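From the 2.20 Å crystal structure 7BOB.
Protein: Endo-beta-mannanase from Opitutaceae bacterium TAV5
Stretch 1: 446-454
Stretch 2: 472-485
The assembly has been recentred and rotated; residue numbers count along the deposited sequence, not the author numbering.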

# COMPACT_ATOMS: atom_id res chain seq x y z
N ILE A 446 1.99 -25.25 -21.45
CA ILE A 446 1.00 -24.21 -21.26
C ILE A 446 1.67 -23.04 -20.56
O ILE A 446 2.29 -23.22 -19.50
CB ILE A 446 -0.21 -24.71 -20.44
CG1 ILE A 446 -0.88 -25.88 -21.15
CG2 ILE A 446 -1.22 -23.58 -20.28
CD1 ILE A 446 -2.06 -26.41 -20.39
N ILE A 447 1.57 -21.87 -21.16
CA ILE A 447 2.06 -20.64 -20.55
C ILE A 447 0.86 -19.90 -19.98
O ILE A 447 -0.06 -19.51 -20.72
CB ILE A 447 2.84 -19.78 -21.56
CG1 ILE A 447 4.02 -20.57 -22.14
CG2 ILE A 447 3.27 -18.49 -20.92
CD1 ILE A 447 4.84 -19.79 -23.18
N THR A 448 0.85 -19.71 -18.66
CA THR A 448 -0.31 -19.17 -17.96
C THR A 448 -0.19 -17.66 -17.75
O THR A 448 -0.15 -17.17 -16.63
CB THR A 448 -0.49 -19.88 -16.62
OG1 THR A 448 0.69 -19.68 -15.81
CG2 THR A 448 -0.73 -21.37 -16.84
N GLY A 449 -0.16 -16.91 -18.85
CA GLY A 449 -0.04 -15.46 -18.76
C GLY A 449 1.12 -15.00 -17.89
O GLY A 449 0.92 -14.23 -16.95
N VAL A 450 2.32 -15.52 -18.15
CA VAL A 450 3.51 -15.01 -17.49
C VAL A 450 4.36 -14.33 -18.54
O VAL A 450 4.20 -14.55 -19.75
CB VAL A 450 4.30 -16.10 -16.75
CG1 VAL A 450 3.48 -16.61 -15.57
CG2 VAL A 450 4.67 -17.24 -17.69
N PHE A 451 5.27 -13.48 -18.08
CA PHE A 451 6.06 -12.64 -18.96
C PHE A 451 7.35 -13.35 -19.35
O PHE A 451 8.03 -13.94 -18.50
CB PHE A 451 6.34 -11.31 -18.29
CG PHE A 451 5.11 -10.67 -17.69
CD1 PHE A 451 4.13 -10.11 -18.51
CD2 PHE A 451 4.93 -10.61 -16.32
CE1 PHE A 451 3.00 -9.50 -17.96
CE2 PHE A 451 3.80 -10.01 -15.76
CZ PHE A 451 2.84 -9.45 -16.59
N THR A 452 7.67 -13.29 -20.65
CA THR A 452 8.73 -14.07 -21.28
C THR A 452 9.63 -13.16 -22.07
O THR A 452 9.15 -12.37 -22.89
CB THR A 452 8.14 -15.12 -22.23
OG1 THR A 452 7.36 -14.44 -23.21
CG2 THR A 452 7.27 -16.15 -21.49
N GLY A 453 10.94 -13.26 -21.85
CA GLY A 453 11.88 -12.42 -22.56
C GLY A 453 12.23 -12.98 -23.93
O GLY A 453 11.74 -14.01 -24.37
N LEU A 454 13.11 -12.24 -24.61
CA LEU A 454 13.50 -12.61 -25.97
C LEU A 454 14.12 -14.00 -26.03
O LEU A 454 13.81 -14.79 -26.93
CB LEU A 454 14.46 -11.56 -26.52
CG LEU A 454 15.06 -11.95 -27.86
CD1 LEU A 454 13.93 -12.05 -28.87
CD2 LEU A 454 16.10 -10.94 -28.29
N TRP A 472 -0.56 -20.89 -25.38
CA TRP A 472 0.01 -19.64 -24.88
C TRP A 472 -1.12 -18.73 -24.42
O TRP A 472 -1.75 -18.05 -25.23
CB TRP A 472 0.85 -18.97 -25.95
CG TRP A 472 1.83 -17.96 -25.42
CD1 TRP A 472 1.79 -17.34 -24.21
CD2 TRP A 472 2.99 -17.46 -26.10
NE1 TRP A 472 2.86 -16.49 -24.08
CE2 TRP A 472 3.62 -16.55 -25.22
CE3 TRP A 472 3.55 -17.69 -27.36
CZ2 TRP A 472 4.78 -15.87 -25.57
CZ3 TRP A 472 4.71 -17.02 -27.70
CH2 TRP A 472 5.31 -16.12 -26.81
N HIS A 473 -1.37 -18.68 -23.11
CA HIS A 473 -2.39 -17.77 -22.61
C HIS A 473 -1.78 -16.39 -22.42
O HIS A 473 -0.85 -16.23 -21.62
CB HIS A 473 -3.01 -18.30 -21.32
CG HIS A 473 -4.02 -19.37 -21.55
ND1 HIS A 473 -4.51 -20.17 -20.54
CD2 HIS A 473 -4.64 -19.79 -22.69
CE1 HIS A 473 -5.39 -21.03 -21.04
NE2 HIS A 473 -5.48 -20.82 -22.35
N ALA A 474 -2.27 -15.42 -23.19
CA ALA A 474 -1.99 -13.99 -23.10
C ALA A 474 -0.52 -13.69 -23.36
O ALA A 474 0.20 -13.33 -22.42
CB ALA A 474 -2.40 -13.46 -21.73
N PRO A 475 -0.03 -13.82 -24.59
CA PRO A 475 1.35 -13.39 -24.87
C PRO A 475 1.54 -11.93 -24.51
O PRO A 475 0.59 -11.14 -24.50
CB PRO A 475 1.51 -13.63 -26.37
CG PRO A 475 0.16 -14.09 -26.87
CD PRO A 475 -0.62 -14.58 -25.71
N ASP A 476 2.77 -11.58 -24.16
CA ASP A 476 3.03 -10.34 -23.45
C ASP A 476 3.33 -9.22 -24.43
O ASP A 476 4.34 -9.29 -25.15
CB ASP A 476 4.20 -10.54 -22.49
CG ASP A 476 4.63 -9.25 -21.80
OD1 ASP A 476 3.86 -8.27 -21.79
OD2 ASP A 476 5.75 -9.26 -21.24
N PRO A 477 2.51 -8.16 -24.48
CA PRO A 477 2.79 -7.08 -25.44
C PRO A 477 4.12 -6.39 -25.19
O PRO A 477 4.75 -5.91 -26.14
CB PRO A 477 1.61 -6.12 -25.23
CG PRO A 477 0.58 -6.91 -24.46
CD PRO A 477 1.34 -7.90 -23.64
N VAL A 478 4.58 -6.34 -23.93
CA VAL A 478 5.87 -5.72 -23.64
C VAL A 478 6.99 -6.47 -24.35
O VAL A 478 8.02 -5.87 -24.70
CB VAL A 478 6.08 -5.63 -22.12
CG1 VAL A 478 7.54 -5.33 -21.76
CG2 VAL A 478 5.19 -4.52 -21.55
N ASN A 479 6.81 -7.75 -24.65
CA ASN A 479 7.83 -8.49 -25.38
C ASN A 479 7.35 -8.93 -26.75
O ASN A 479 7.87 -9.90 -27.32
CB ASN A 479 8.28 -9.70 -24.56
CG ASN A 479 9.16 -9.29 -23.39
OD1 ASN A 479 10.30 -8.87 -23.59
ND2 ASN A 479 8.62 -9.34 -22.18
N TRP A 480 6.38 -8.22 -27.32
CA TRP A 480 5.80 -8.59 -28.60
C TRP A 480 6.47 -7.75 -29.68
O TRP A 480 6.05 -6.63 -29.98
CB TRP A 480 4.28 -8.41 -28.58
CG TRP A 480 3.57 -9.10 -29.69
CD1 TRP A 480 3.99 -9.22 -30.99
CD2 TRP A 480 2.29 -9.75 -29.62
NE1 TRP A 480 3.05 -9.92 -31.72
CE2 TRP A 480 2.00 -10.25 -30.91
CE3 TRP A 480 1.36 -9.96 -28.59
CZ2 TRP A 480 0.83 -10.96 -31.19
CZ3 TRP A 480 0.19 -10.64 -28.88
CH2 TRP A 480 -0.06 -11.14 -30.17
N ALA A 481 7.55 -8.28 -30.24
CA ALA A 481 8.18 -7.68 -31.41
C ALA A 481 8.31 -8.73 -32.51
O ALA A 481 7.44 -9.60 -32.63
CB ALA A 481 9.53 -7.06 -31.04
N GLN A 482 9.39 -8.69 -33.30
CA GLN A 482 9.48 -9.63 -34.42
C GLN A 482 9.44 -11.07 -33.94
O GLN A 482 8.66 -11.87 -34.45
CB GLN A 482 10.75 -9.38 -35.25
CG GLN A 482 10.79 -8.01 -35.95
CD GLN A 482 11.52 -6.96 -35.12
OE1 GLN A 482 11.63 -7.08 -33.89
NE2 GLN A 482 12.01 -5.92 -35.79
N ALA A 483 10.26 -11.40 -32.92
CA ALA A 483 10.37 -12.80 -32.49
C ALA A 483 9.01 -13.35 -32.06
O ALA A 483 8.59 -14.41 -32.55
CB ALA A 483 11.38 -12.94 -31.35
N MET A 484 8.30 -12.64 -31.18
CA MET A 484 7.00 -13.14 -30.76
C MET A 484 6.01 -13.20 -31.93
O MET A 484 5.23 -14.15 -32.03
CB MET A 484 6.44 -12.27 -29.63
CG MET A 484 5.17 -12.84 -29.02
SD MET A 484 4.49 -11.83 -27.68
CE MET A 484 5.73 -12.09 -26.39
N SER A 485 6.04 -12.19 -32.82
CA SER A 485 5.12 -12.18 -33.96
C SER A 485 5.32 -13.38 -34.88
O SER A 485 4.35 -13.97 -35.36
CB SER A 485 5.26 -10.88 -34.77
OG SER A 485 4.89 -9.75 -33.99
O HOH W 1 2.24 -15.10 -21.76
O HOH W 2 4.54 -13.82 -22.67

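The two stretches run side by side as the ends of parallel β-strands, with Ile447 paired to Trp472 and Thr448 to His473, and bury 571 Å² between them. Ile447 supplies both a backbone and a side-chain contact. Its carbonyl O accepts a hydrogen bond from His473 N at 2.8 Å, while its side chain lies on the same face of the sheet as Trp472. There Ile447 CD1 sits 3.9 Å from the centroid of the five-membered ring of Trp472, almost on the ring normal, a CH-π contact that sets a polarizable aliphatic group against the electron-rich indole face. The side chains of Thr448 and His473 occupy the other face.

At Gly449 the strand has ended, but the backbone pairing persists weakly: Gly449 N donates to His473 O at 2.9 Å, with an N-H...O angle of 123°. The positive phi of this residue is a conformation that favours glycine. Beyond it, water links the two stretches. Water 1 accepts from Trp472 NE1 and lies 2.9 Å from Val450 O and 2.8 Å from Ala474 O, both acceptors; water 2 donates to Val450 O (3.0 Å) and hydrogen-bonds to Thr452 OG1 (2.9 Å), with a weak bond from Asp476 N (3.2 Å).

The ring of Phe451 meets the carboxylate of Asp476 obliquely, with CD1 3.3 Å from OD2. This carboxylate is held within its own stretch by Val478 N to OD1 and by Asn479 ND2 to OD2, each at 3.0 Å. Thr452 OG1 approaches the edge of the Trp472 indole, 3.8 Å from CZ2. Thr452 O packs 3.1 Å from Asn479 CG, although the angle to ND2 is too poor for a hydrogen bond. Finally, Leu454, just after the N-cap residue Gly453, reaches across to the second helix, where its CD1 makes an apolar contact with Ala483 CB at 3.7 Å.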